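Long-range contacts in cytoplasmic protein (Cryptococcus neoformans var. grubii serotype A, PDB 7LPO), which probably hydrolyses the beta-glucosidic bond of steryl glucosides, as a fungal glycoside hydrolase of family 5: residues A[36-40]-A[565-569]; A[84-89]-A[130-136]; A[99-103]-A[123-128]; A[260-266]-A[420-426]. All blocks are in the same frame, centred on the assembly; numbering follows the deposited sequence.

Contact 1: residues A[36-40]-A[565-569]; sequences LVLRG and CLNYA
Residues 36-40 and 565-569 run in the same general direction, their end-to-end lines 38° apart, and become a parallel ladder in which Arg39 pairs with Tyr568 and Gly40 with Ala569. Strands 35-43 and 567-570 are the first and last parallel strands of the (beta/alpha)8 barrel expected for this family, so their pairing closes the barrel. The backbone contributes two rungs: Tyr568 N gives to Leu38 O at 3.0 Å and Gly40 N to Tyr568 O at 3.1 Å. One rung earlier a regular parallel ladder would take Leu38 N to the carbonyl of Leu566. Here the Asn567 amide substitutes, its OD1 accepting from Leu38 N at 2.7 Å along a nearly straight N-H (169°). The carbonyl thus released is gripped by Arg39, whose NE and NH2 approach Leu566 O side-on, at 3.1 and 3.2 Å, with the oxygen in the guanidinium plane. A salt bridge to Asp561 holds NH2 as well, and the two partners together fix the rotation of the group. Tyr568 lies on the same side of the ladder. Its chi1 of 58° lodges CG between the backbone N and the carbonyl carbon, which brings the ring face against the extended Arg39 chain. There Arg39 CG makes a CH-pi contact over the ring face, 3.8 Å from the Tyr568 centroid, and Tyr568 CE2 lies over one face of the guanidinium, the two planes tilted against each other. Where the strands splay apart, a water spans the gap, donating to Leu36 O at 2.9 Å and accepting from Asn567 ND2.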
# COMPACT_ATOMS: atom_id res chain seq x y z
N LEU A 36 17.44 -6.76 12.71
CA LEU A 36 17.08 -7.22 11.37
C LEU A 36 16.52 -6.08 10.54
O LEU A 36 15.80 -5.21 11.06
CB LEU A 36 16.05 -8.35 11.44
CG LEU A 36 16.42 -9.55 12.31
CD1 LEU A 36 15.27 -10.53 12.37
CD2 LEU A 36 17.68 -10.23 11.79
N VAL A 37 16.84 -6.08 9.25
CA VAL A 37 16.25 -5.17 8.28
C VAL A 37 15.50 -6.00 7.26
O VAL A 37 16.09 -6.89 6.62
CB VAL A 37 17.30 -4.27 7.60
CG1 VAL A 37 16.63 -3.43 6.49
CG2 VAL A 37 17.99 -3.38 8.62
N LEU A 38 14.20 -5.73 7.10
CA LEU A 38 13.35 -6.48 6.20
C LEU A 38 13.03 -5.62 4.99
O LEU A 38 12.46 -4.53 5.12
CB LEU A 38 12.06 -6.92 6.89
CG LEU A 38 12.24 -7.87 8.07
CD1 LEU A 38 10.87 -8.08 8.74
CD2 LEU A 38 12.85 -9.20 7.65
N ARG A 39 13.38 -6.12 3.81
CA ARG A 39 13.19 -5.39 2.57
C ARG A 39 12.68 -6.34 1.50
O ARG A 39 13.16 -7.47 1.36
CB ARG A 39 14.50 -4.73 2.12
CG ARG A 39 14.79 -3.47 2.91
CD ARG A 39 16.12 -2.83 2.55
NE ARG A 39 16.29 -1.63 3.37
CZ ARG A 39 17.25 -0.73 3.21
NH1 ARG A 39 18.16 -0.87 2.26
NH2 ARG A 39 17.28 0.33 4.02
N GLY A 40 11.71 -5.86 0.74
CA GLY A 40 11.11 -6.68 -0.28
C GLY A 40 10.12 -5.92 -1.12
O GLY A 40 10.31 -4.72 -1.38
N CYS A 565 17.56 3.97 7.81
CA CYS A 565 17.81 2.53 7.85
C CYS A 565 16.51 1.73 7.99
O CYS A 565 16.36 0.87 8.86
CB CYS A 565 18.79 2.19 8.98
SG CYS A 565 20.47 2.85 8.75
N LEU A 566 15.58 1.99 7.08
CA LEU A 566 14.21 1.53 7.23
C LEU A 566 13.96 0.17 6.60
O LEU A 566 14.64 -0.25 5.65
CB LEU A 566 13.24 2.55 6.62
CG LEU A 566 12.85 3.75 7.47
CD1 LEU A 566 12.23 4.83 6.57
CD2 LEU A 566 11.88 3.34 8.56
N ASN A 567 12.97 -0.53 7.15
CA ASN A 567 12.34 -1.65 6.49
C ASN A 567 11.35 -1.13 5.46
O ASN A 567 10.76 -0.05 5.62
CB ASN A 567 11.62 -2.53 7.52
CG ASN A 567 12.49 -2.88 8.71
OD1 ASN A 567 13.44 -3.65 8.60
ND2 ASN A 567 12.15 -2.32 9.86
N TYR A 568 11.17 -1.88 4.37
CA TYR A 568 10.17 -1.43 3.41
C TYR A 568 9.79 -2.51 2.42
O TYR A 568 10.49 -3.51 2.26
CB TYR A 568 10.66 -0.19 2.65
CG TYR A 568 11.96 -0.36 1.88
CD1 TYR A 568 11.99 -1.02 0.66
CD2 TYR A 568 13.14 0.15 2.37
CE1 TYR A 568 13.16 -1.16 -0.05
CE2 TYR A 568 14.33 0.02 1.65
CZ TYR A 568 14.33 -0.64 0.45
OH TYR A 568 15.50 -0.78 -0.25
N ALA A 569 8.64 -2.29 1.78
CA ALA A 569 8.11 -3.14 0.73
C ALA A 569 7.83 -2.24 -0.47
O ALA A 569 6.96 -1.36 -0.41
CB ALA A 569 6.84 -3.87 1.18
O HOH W 1 14.24 -2.97 12.03

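Contact 2: residues A[84-89]-A[130-136]; sequences ADLHLA and KCKEWGF
Packing between helices 83-93 and 118-133, two of the helices that surround a (beta/alpha)8 barrel, is illustrated by the pairing of Asp85, Leu88 and Ala89 with Lys130, Trp134 and Phe136. The second helix ends in a Schellman motif, with Gly135 at positive phi; Trp134, just before Gly135, and Phe136, just after it, both point toward residues 84-89. Asp85 OD1 serves two donors from different sides. Lys130 NZ forms a salt bridge with it at 2.9 Å on the syn lone pair, and also makes a weak bond to OD2. Trp134 NE1 donates to the anti lone pair of OD1 at 3.1 Å, in the indole plane and almost straight (170°). A bend at the last torsion of Lys130 (chi4 -61°) turns the ammonium onto the carboxylate after an otherwise extended chain. Two donors on one oxygen would be expected to favour the charged form of Asp85. Beyond this polar edge the indole is used by its face: Leu88 CB sits 3.9 Å above the centroid of the five-membered ring of Trp134, while Ala89 CB meets CH2 of the benzo ring at 3.4 Å. The Leu88 branches then divide the work. CD1 touches Trp134 CD1 at 3.6 Å, and CD2 points inward to Phe136 CE2 at 3.8 Å. The ring of Phe136, which also makes a cation-pi contact with Lys92, presents its edge to a carbonyl, with CZ 3.8 Å from Leu88 O.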
# COMPACT_ATOMS: atom_id res chain seq x y z
N ALA A 84 5.94 -19.92 -10.86
CA ALA A 84 5.93 -19.31 -9.53
C ALA A 84 7.32 -19.33 -8.90
O ALA A 84 7.73 -18.36 -8.25
CB ALA A 84 4.93 -20.03 -8.63
N ASP A 85 8.06 -20.43 -9.07
CA ASP A 85 9.38 -20.53 -8.45
C ASP A 85 10.38 -19.57 -9.10
O ASP A 85 11.31 -19.12 -8.44
CB ASP A 85 9.90 -21.96 -8.54
CG ASP A 85 9.10 -22.92 -7.68
OD1 ASP A 85 9.26 -22.88 -6.44
OD2 ASP A 85 8.28 -23.69 -8.23
N LEU A 86 10.22 -19.29 -10.39
CA LEU A 86 11.15 -18.39 -11.06
C LEU A 86 11.00 -16.96 -10.54
O LEU A 86 12.00 -16.26 -10.36
CB LEU A 86 10.92 -18.44 -12.57
CG LEU A 86 12.01 -17.80 -13.43
CD1 LEU A 86 13.40 -18.28 -13.05
CD2 LEU A 86 11.75 -18.09 -14.92
N HIS A 87 9.76 -16.53 -10.29
CA HIS A 87 9.55 -15.19 -9.76
C HIS A 87 10.13 -15.05 -8.36
O HIS A 87 10.82 -14.07 -8.05
CB HIS A 87 8.06 -14.86 -9.75
CG HIS A 87 7.49 -14.65 -11.11
ND1 HIS A 87 7.92 -13.65 -11.95
CD2 HIS A 87 6.51 -15.31 -11.77
CE1 HIS A 87 7.23 -13.70 -13.08
NE2 HIS A 87 6.36 -14.69 -12.99
N LEU A 88 9.87 -16.03 -7.49
CA LEU A 88 10.41 -15.97 -6.13
C LEU A 88 11.93 -16.05 -6.16
O LEU A 88 12.61 -15.38 -5.38
CB LEU A 88 9.81 -17.08 -5.27
CG LEU A 88 8.30 -16.98 -5.03
CD1 LEU A 88 7.73 -18.25 -4.40
CD2 LEU A 88 7.95 -15.78 -4.15
N ALA A 89 12.49 -16.88 -7.04
CA ALA A 89 13.94 -16.94 -7.18
C ALA A 89 14.50 -15.57 -7.53
O ALA A 89 15.51 -15.14 -6.95
CB ALA A 89 14.33 -17.96 -8.24
N LYS A 130 5.15 -21.83 -0.66
CA LYS A 130 6.30 -21.62 -1.54
C LYS A 130 7.14 -20.43 -1.08
O LYS A 130 8.38 -20.48 -1.15
CB LYS A 130 5.84 -21.42 -2.98
CG LYS A 130 5.47 -22.72 -3.68
CD LYS A 130 5.33 -22.53 -5.18
CE LYS A 130 5.53 -23.85 -5.92
NZ LYS A 130 6.88 -24.43 -5.70
N CYS A 131 6.50 -19.35 -0.63
CA CYS A 131 7.27 -18.25 -0.06
C CYS A 131 8.14 -18.73 1.09
O CYS A 131 9.30 -18.32 1.22
CB CYS A 131 6.34 -17.13 0.41
SG CYS A 131 5.34 -16.41 -0.92
N LYS A 132 7.61 -19.62 1.92
CA LYS A 132 8.39 -20.14 3.05
C LYS A 132 9.56 -20.98 2.57
O LYS A 132 10.67 -20.88 3.10
CB LYS A 132 7.48 -20.95 3.97
CG LYS A 132 8.16 -21.45 5.24
CD LYS A 132 7.21 -22.35 6.01
CE LYS A 132 7.91 -23.03 7.17
NZ LYS A 132 7.27 -24.34 7.49
N GLU A 133 9.33 -21.83 1.56
CA GLU A 133 10.41 -22.64 1.01
C GLU A 133 11.56 -21.76 0.52
O GLU A 133 12.73 -22.13 0.63
CB GLU A 133 9.89 -23.51 -0.13
CG GLU A 133 9.15 -24.76 0.33
CD GLU A 133 8.22 -25.31 -0.74
OE1 GLU A 133 7.07 -25.68 -0.40
OE2 GLU A 133 8.64 -25.36 -1.92
N TRP A 134 11.24 -20.59 -0.04
CA TRP A 134 12.26 -19.68 -0.53
C TRP A 134 12.81 -18.75 0.54
O TRP A 134 13.64 -17.89 0.23
CB TRP A 134 11.71 -18.86 -1.69
CG TRP A 134 11.66 -19.63 -2.97
CD1 TRP A 134 10.59 -20.29 -3.48
CD2 TRP A 134 12.73 -19.82 -3.90
NE1 TRP A 134 10.93 -20.89 -4.67
CE2 TRP A 134 12.24 -20.60 -4.95
CE3 TRP A 134 14.07 -19.40 -3.95
CZ2 TRP A 134 13.02 -20.98 -6.04
CZ3 TRP A 134 14.84 -19.77 -5.02
CH2 TRP A 134 14.32 -20.56 -6.05
N GLY A 135 12.36 -18.87 1.78
CA GLY A 135 12.95 -18.12 2.87
C GLY A 135 12.41 -16.73 3.08
O GLY A 135 13.10 -15.90 3.68
N PHE A 136 11.19 -16.44 2.63
CA PHE A 136 10.61 -15.12 2.80
C PHE A 136 9.88 -15.00 4.14
O PHE A 136 9.26 -15.95 4.61
CB PHE A 136 9.62 -14.82 1.67
CG PHE A 136 10.27 -14.50 0.38
CD1 PHE A 136 10.86 -13.27 0.18
CD2 PHE A 136 10.32 -15.44 -0.64
CE1 PHE A 136 11.50 -12.98 -1.00
CE2 PHE A 136 10.94 -15.15 -1.83
CZ PHE A 136 11.53 -13.91 -2.01

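Contact 3: residues A[99-103]-A[123-128]; sequences LRYVF and YIIAVL
With chi1 at -173°, Tyr101 extends CG opposite its own backbone N, and the ring reaches straight out from strand 99-103 to helix 123-128. Ile124 meets it with a chi1 of -73°, which leaves CG1 beside the backbone N and CG2 opposite it, so that both branches bear on the phenol: CG1 lies 3.4 Å from Tyr101 OH and CG2 3.8 Å from CE1. One turn further along the helix, Val127 CG1 meets the opposite rim of the ring, at its edge, 3.6 Å from Tyr101 CE2. Leu128 CD2 adds a looser contact with Tyr101 CD2. Past the phenol, Ile124 CD1 reaches back to the strand and touches Phe103 CB at 4.1 Å. The interface is thus apolar side-chain packing, with the Tyr101 side chain bridging much of the gap between axes 11.2 Å apart. Strand and helix run nearly antiparallel, at 167°, as in the beta-alpha-beta units of a (beta/alpha)8 barrel. Strand 137-143, which follows the helix, lies parallel beside strand 98-104, and its Met140 also packs on Tyr101. Helix 232-254 covers the neighbouring flank, where Leu247 touches Phe103 and Ile251 touches Leu128.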
# COMPACT_ATOMS: atom_id res chain seq x y z
N LEU A 99 7.86 -10.01 1.87
CA LEU A 99 6.75 -9.88 0.93
C LEU A 99 5.56 -9.35 1.70
O LEU A 99 5.23 -9.87 2.76
CB LEU A 99 6.39 -11.23 0.29
CG LEU A 99 7.48 -11.93 -0.52
CD1 LEU A 99 7.04 -13.35 -0.81
CD2 LEU A 99 7.78 -11.18 -1.79
N ARG A 100 4.95 -8.27 1.19
CA ARG A 100 3.65 -7.81 1.66
C ARG A 100 2.63 -8.47 0.75
O ARG A 100 2.60 -8.19 -0.46
CB ARG A 100 3.57 -6.29 1.61
CG ARG A 100 2.25 -5.74 2.15
CD ARG A 100 2.40 -4.28 2.45
NE ARG A 100 1.17 -3.63 2.87
CZ ARG A 100 0.38 -2.92 2.08
NH1 ARG A 100 0.66 -2.78 0.78
NH2 ARG A 100 -0.71 -2.35 2.58
N TYR A 101 1.84 -9.38 1.30
CA TYR A 101 0.99 -10.25 0.49
C TYR A 101 -0.39 -9.63 0.34
O TYR A 101 -1.11 -9.44 1.33
CB TYR A 101 0.89 -11.65 1.10
CG TYR A 101 0.15 -12.57 0.17
CD1 TYR A 101 -1.24 -12.62 0.16
CD2 TYR A 101 0.84 -13.36 -0.75
CE1 TYR A 101 -1.92 -13.45 -0.72
CE2 TYR A 101 0.16 -14.19 -1.63
CZ TYR A 101 -1.22 -14.23 -1.60
OH TYR A 101 -1.90 -15.05 -2.48
N VAL A 102 -0.78 -9.38 -0.90
CA VAL A 102 -2.00 -8.64 -1.22
C VAL A 102 -3.15 -9.62 -1.45
O VAL A 102 -3.04 -10.54 -2.27
CB VAL A 102 -1.79 -7.75 -2.45
CG1 VAL A 102 -3.08 -7.06 -2.85
CG2 VAL A 102 -0.69 -6.73 -2.21
N PHE A 103 -4.26 -9.42 -0.73
CA PHE A 103 -5.51 -10.12 -0.98
C PHE A 103 -6.65 -9.13 -0.78
O PHE A 103 -6.51 -8.13 -0.08
CB PHE A 103 -5.69 -11.36 -0.09
CG PHE A 103 -5.90 -11.03 1.36
CD1 PHE A 103 -4.82 -10.81 2.20
CD2 PHE A 103 -7.17 -10.94 1.88
CE1 PHE A 103 -5.00 -10.51 3.52
CE2 PHE A 103 -7.36 -10.64 3.21
CZ PHE A 103 -6.27 -10.42 4.04
N TYR A 123 -5.61 -21.64 -1.95
CA TYR A 123 -4.62 -21.18 -2.92
C TYR A 123 -3.61 -20.26 -2.25
O TYR A 123 -2.40 -20.40 -2.45
CB TYR A 123 -5.30 -20.46 -4.09
CG TYR A 123 -4.32 -19.60 -4.85
CD1 TYR A 123 -3.48 -20.15 -5.80
CD2 TYR A 123 -4.20 -18.24 -4.57
CE1 TYR A 123 -2.56 -19.38 -6.49
CE2 TYR A 123 -3.28 -17.45 -5.25
CZ TYR A 123 -2.47 -18.02 -6.21
OH TYR A 123 -1.55 -17.26 -6.89
N ILE A 124 -4.09 -19.30 -1.45
CA ILE A 124 -3.19 -18.39 -0.75
C ILE A 124 -2.23 -19.18 0.13
O ILE A 124 -1.03 -18.88 0.19
CB ILE A 124 -3.97 -17.36 0.08
CG1 ILE A 124 -4.64 -16.32 -0.82
CG2 ILE A 124 -3.05 -16.67 1.06
CD1 ILE A 124 -5.69 -15.48 -0.11
N ILE A 125 -2.74 -20.19 0.84
CA ILE A 125 -1.90 -21.00 1.70
C ILE A 125 -0.81 -21.69 0.89
O ILE A 125 0.35 -21.75 1.31
CB ILE A 125 -2.76 -22.02 2.47
CG1 ILE A 125 -3.42 -21.32 3.66
CG2 ILE A 125 -1.93 -23.22 2.90
CD1 ILE A 125 -4.60 -22.07 4.25
N ALA A 126 -1.17 -22.22 -0.28
CA ALA A 126 -0.18 -22.84 -1.15
C ALA A 126 0.88 -21.84 -1.59
O ALA A 126 2.07 -22.16 -1.62
CB ALA A 126 -0.87 -23.45 -2.38
N VAL A 127 0.47 -20.62 -1.95
CA VAL A 127 1.43 -19.58 -2.28
C VAL A 127 2.32 -19.28 -1.08
O VAL A 127 3.54 -19.18 -1.21
CB VAL A 127 0.72 -18.31 -2.77
CG1 VAL A 127 1.72 -17.17 -2.97
CG2 VAL A 127 -0.04 -18.60 -4.06
N LEU A 128 1.73 -19.16 0.10
CA LEU A 128 2.53 -18.88 1.29
C LEU A 128 3.54 -19.99 1.55
O LEU A 128 4.66 -19.73 1.98
CB LEU A 128 1.62 -18.68 2.50
CG LEU A 128 0.72 -17.45 2.41
CD1 LEU A 128 -0.23 -17.37 3.59
CD2 LEU A 128 1.58 -16.18 2.30

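Contact 4: residues A[260-266]-A[420-426]; sequences DECVIGW and HPESIHF
Strands 263-266 and 424-426 pair in parallel with their axes 4.9 Å apart and turned by 49°, Gly265 opposite Ile424 and Trp266 opposite His425. Three backbone bonds knit them: Ile424 N to Ile264 O, Trp266 N to Ile424 O and Phe426 N to Trp266 O. Gly265 brings the backbones close, and the edge of the Phe426 ring fits against it, CE2 3.8 Å from Gly265 CA and CZ near Ile264 CD1. Ahead of the ladder, His420 opens a type I turn and uses both ring nitrogens across the contact. NE2 donates to Asp260 OD1 at 2.8 Å, entering from above the carboxylate plane. ND1 accepts from Trp266 NE1 at 3.1 Å, in the plane of both rings, which stand almost perpendicular and meet rim to rim. His420 CG opposite the backbone N (chi1 -171°) sets the imidazole between these partners, a bonding pattern consistent with a neutral ring. A water links Asp260 OD2, at 2.7 Å, to Glu422 N. Strand 137-143 flanks the pair on the side of 263-267 and strand 447-449 on the side of 424-427, while helices 232-254 and 400-419 cover Trp266 from outside the barrel.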
# COMPACT_ATOMS: atom_id res chain seq x y z
N ASP A 260 4.48 -17.10 12.09
CA ASP A 260 5.65 -16.59 12.80
C ASP A 260 6.97 -16.91 12.11
O ASP A 260 7.85 -16.05 12.03
CB ASP A 260 5.64 -17.13 14.24
CG ASP A 260 4.37 -16.76 14.98
OD1 ASP A 260 3.90 -15.61 14.81
OD2 ASP A 260 3.82 -17.62 15.72
N GLU A 261 7.12 -18.13 11.59
CA GLU A 261 8.31 -18.46 10.82
C GLU A 261 8.26 -17.80 9.44
O GLU A 261 9.28 -17.35 8.92
CB GLU A 261 8.45 -19.97 10.68
CG GLU A 261 9.63 -20.41 9.82
CD GLU A 261 9.89 -21.91 9.88
OE1 GLU A 261 9.04 -22.65 10.43
OE2 GLU A 261 10.94 -22.34 9.36
N CYS A 262 7.07 -17.75 8.83
CA CYS A 262 6.90 -17.09 7.54
C CYS A 262 5.96 -15.91 7.67
O CYS A 262 6.40 -14.76 7.49
CB CYS A 262 6.40 -18.10 6.50
SG CYS A 262 6.01 -17.36 4.91
N VAL A 263 4.69 -16.14 7.98
CA VAL A 263 3.70 -15.07 8.14
C VAL A 263 3.93 -14.46 9.52
O VAL A 263 3.55 -15.04 10.53
CB VAL A 263 2.27 -15.59 7.98
CG1 VAL A 263 1.27 -14.48 8.26
CG2 VAL A 263 2.09 -16.18 6.59
N ILE A 264 4.56 -13.30 9.57
CA ILE A 264 4.93 -12.73 10.86
C ILE A 264 3.87 -11.81 11.44
O ILE A 264 3.92 -11.51 12.64
CB ILE A 264 6.27 -11.99 10.75
CG1 ILE A 264 6.16 -10.77 9.82
CG2 ILE A 264 7.35 -12.93 10.24
CD1 ILE A 264 7.48 -9.96 9.71
N GLY A 265 2.92 -11.34 10.64
CA GLY A 265 1.92 -10.42 11.15
C GLY A 265 0.94 -10.01 10.08
O GLY A 265 0.99 -10.48 8.94
N TRP A 266 0.05 -9.10 10.47
CA TRP A 266 -1.04 -8.65 9.62
C TRP A 266 -1.07 -7.13 9.59
O TRP A 266 -1.00 -6.49 10.64
CB TRP A 266 -2.39 -9.21 10.11
CG TRP A 266 -2.44 -10.71 10.05
CD1 TRP A 266 -1.79 -11.58 10.87
CD2 TRP A 266 -3.19 -11.50 9.12
NE1 TRP A 266 -2.08 -12.87 10.51
CE2 TRP A 266 -2.93 -12.85 9.44
CE3 TRP A 266 -4.04 -11.21 8.06
CZ2 TRP A 266 -3.49 -13.90 8.72
CZ3 TRP A 266 -4.59 -12.24 7.35
CH2 TRP A 266 -4.32 -13.58 7.69
N HIS A 420 -4.06 -15.83 15.33
CA HIS A 420 -2.61 -15.73 15.18
C HIS A 420 -2.09 -15.11 16.48
O HIS A 420 -1.89 -13.89 16.56
CB HIS A 420 -2.24 -14.92 13.94
CG HIS A 420 -0.79 -14.95 13.61
ND1 HIS A 420 -0.28 -14.41 12.45
CD2 HIS A 420 0.28 -15.42 14.30
CE1 HIS A 420 1.03 -14.55 12.43
NE2 HIS A 420 1.39 -15.17 13.54
N PRO A 421 -1.89 -15.92 17.52
CA PRO A 421 -1.59 -15.36 18.84
C PRO A 421 -0.34 -14.51 18.90
O PRO A 421 -0.31 -13.55 19.68
CB PRO A 421 -1.45 -16.60 19.74
CG PRO A 421 -2.24 -17.67 19.05
CD PRO A 421 -2.14 -17.38 17.57
N GLU A 422 0.70 -14.84 18.13
CA GLU A 422 1.95 -14.10 18.14
C GLU A 422 2.03 -13.07 17.01
O GLU A 422 3.13 -12.63 16.65
CB GLU A 422 3.14 -15.06 18.03
CG GLU A 422 3.22 -16.09 19.13
CD GLU A 422 3.54 -15.49 20.48
OE1 GLU A 422 3.80 -14.27 20.54
OE2 GLU A 422 3.53 -16.24 21.47
N SER A 423 0.90 -12.67 16.45
CA SER A 423 0.92 -11.79 15.29
C SER A 423 1.51 -10.43 15.64
O SER A 423 1.19 -9.83 16.66
CB SER A 423 -0.48 -11.61 14.72
OG SER A 423 -0.46 -10.66 13.66
N ILE A 424 2.37 -9.94 14.75
CA ILE A 424 2.77 -8.55 14.79
C ILE A 424 1.65 -7.72 14.18
O ILE A 424 1.15 -8.03 13.09
CB ILE A 424 4.09 -8.34 14.03
CG1 ILE A 424 5.23 -9.09 14.74
CG2 ILE A 424 4.43 -6.87 13.94
CD1 ILE A 424 6.52 -9.16 13.94
N HIS A 425 1.22 -6.68 14.89
CA HIS A 425 0.27 -5.72 14.36
C HIS A 425 1.02 -4.68 13.54
O HIS A 425 1.77 -3.86 14.10
CB HIS A 425 -0.51 -5.06 15.49
CG HIS A 425 -1.51 -5.96 16.13
ND1 HIS A 425 -2.21 -6.92 15.43
CD2 HIS A 425 -1.92 -6.06 17.42
CE1 HIS A 425 -3.01 -7.57 16.25
NE2 HIS A 425 -2.86 -7.06 17.47
N PHE A 426 0.85 -4.72 12.22
CA PHE A 426 1.38 -3.70 11.33
C PHE A 426 0.33 -2.60 11.23
O PHE A 426 -0.73 -2.80 10.62
CB PHE A 426 1.73 -4.29 9.98
CG PHE A 426 2.96 -5.18 10.01
CD1 PHE A 426 4.22 -4.64 9.83
CD2 PHE A 426 2.84 -6.54 10.24
CE1 PHE A 426 5.33 -5.44 9.87
CE2 PHE A 426 3.96 -7.36 10.27
CZ PHE A 426 5.21 -6.81 10.08
O HOH W 2 1.29 -17.40 16.55
O HOH W 3 -3.06 -6.39 12.63

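Overall arrangement
The four contacts sample three levels of one barrel: strand pairing in contacts 1 and 4, strand-to-helix packing in contact 3, helix-to-helix packing in contact 2. Contacts 1 and 4, 16 Å apart between centres, meet through the interior, Leu38 CD1 lying 4.0 Å from Ile264 CD1. Contacts 2 and 3 are the nearest pair, at 11 Å, sharing helix 118-133; Leu99 CD1 of contact 3 touches Cys131 SG of contact 2 at 3.5 Å. Phe103 and Trp266 join contacts 3 and 4. Family 5 enzymes work at the C-terminal ends of the barrel strands; Arg100, on strand 98-104, forms salt bridges with Asp267 and Glu521 inside the barrel.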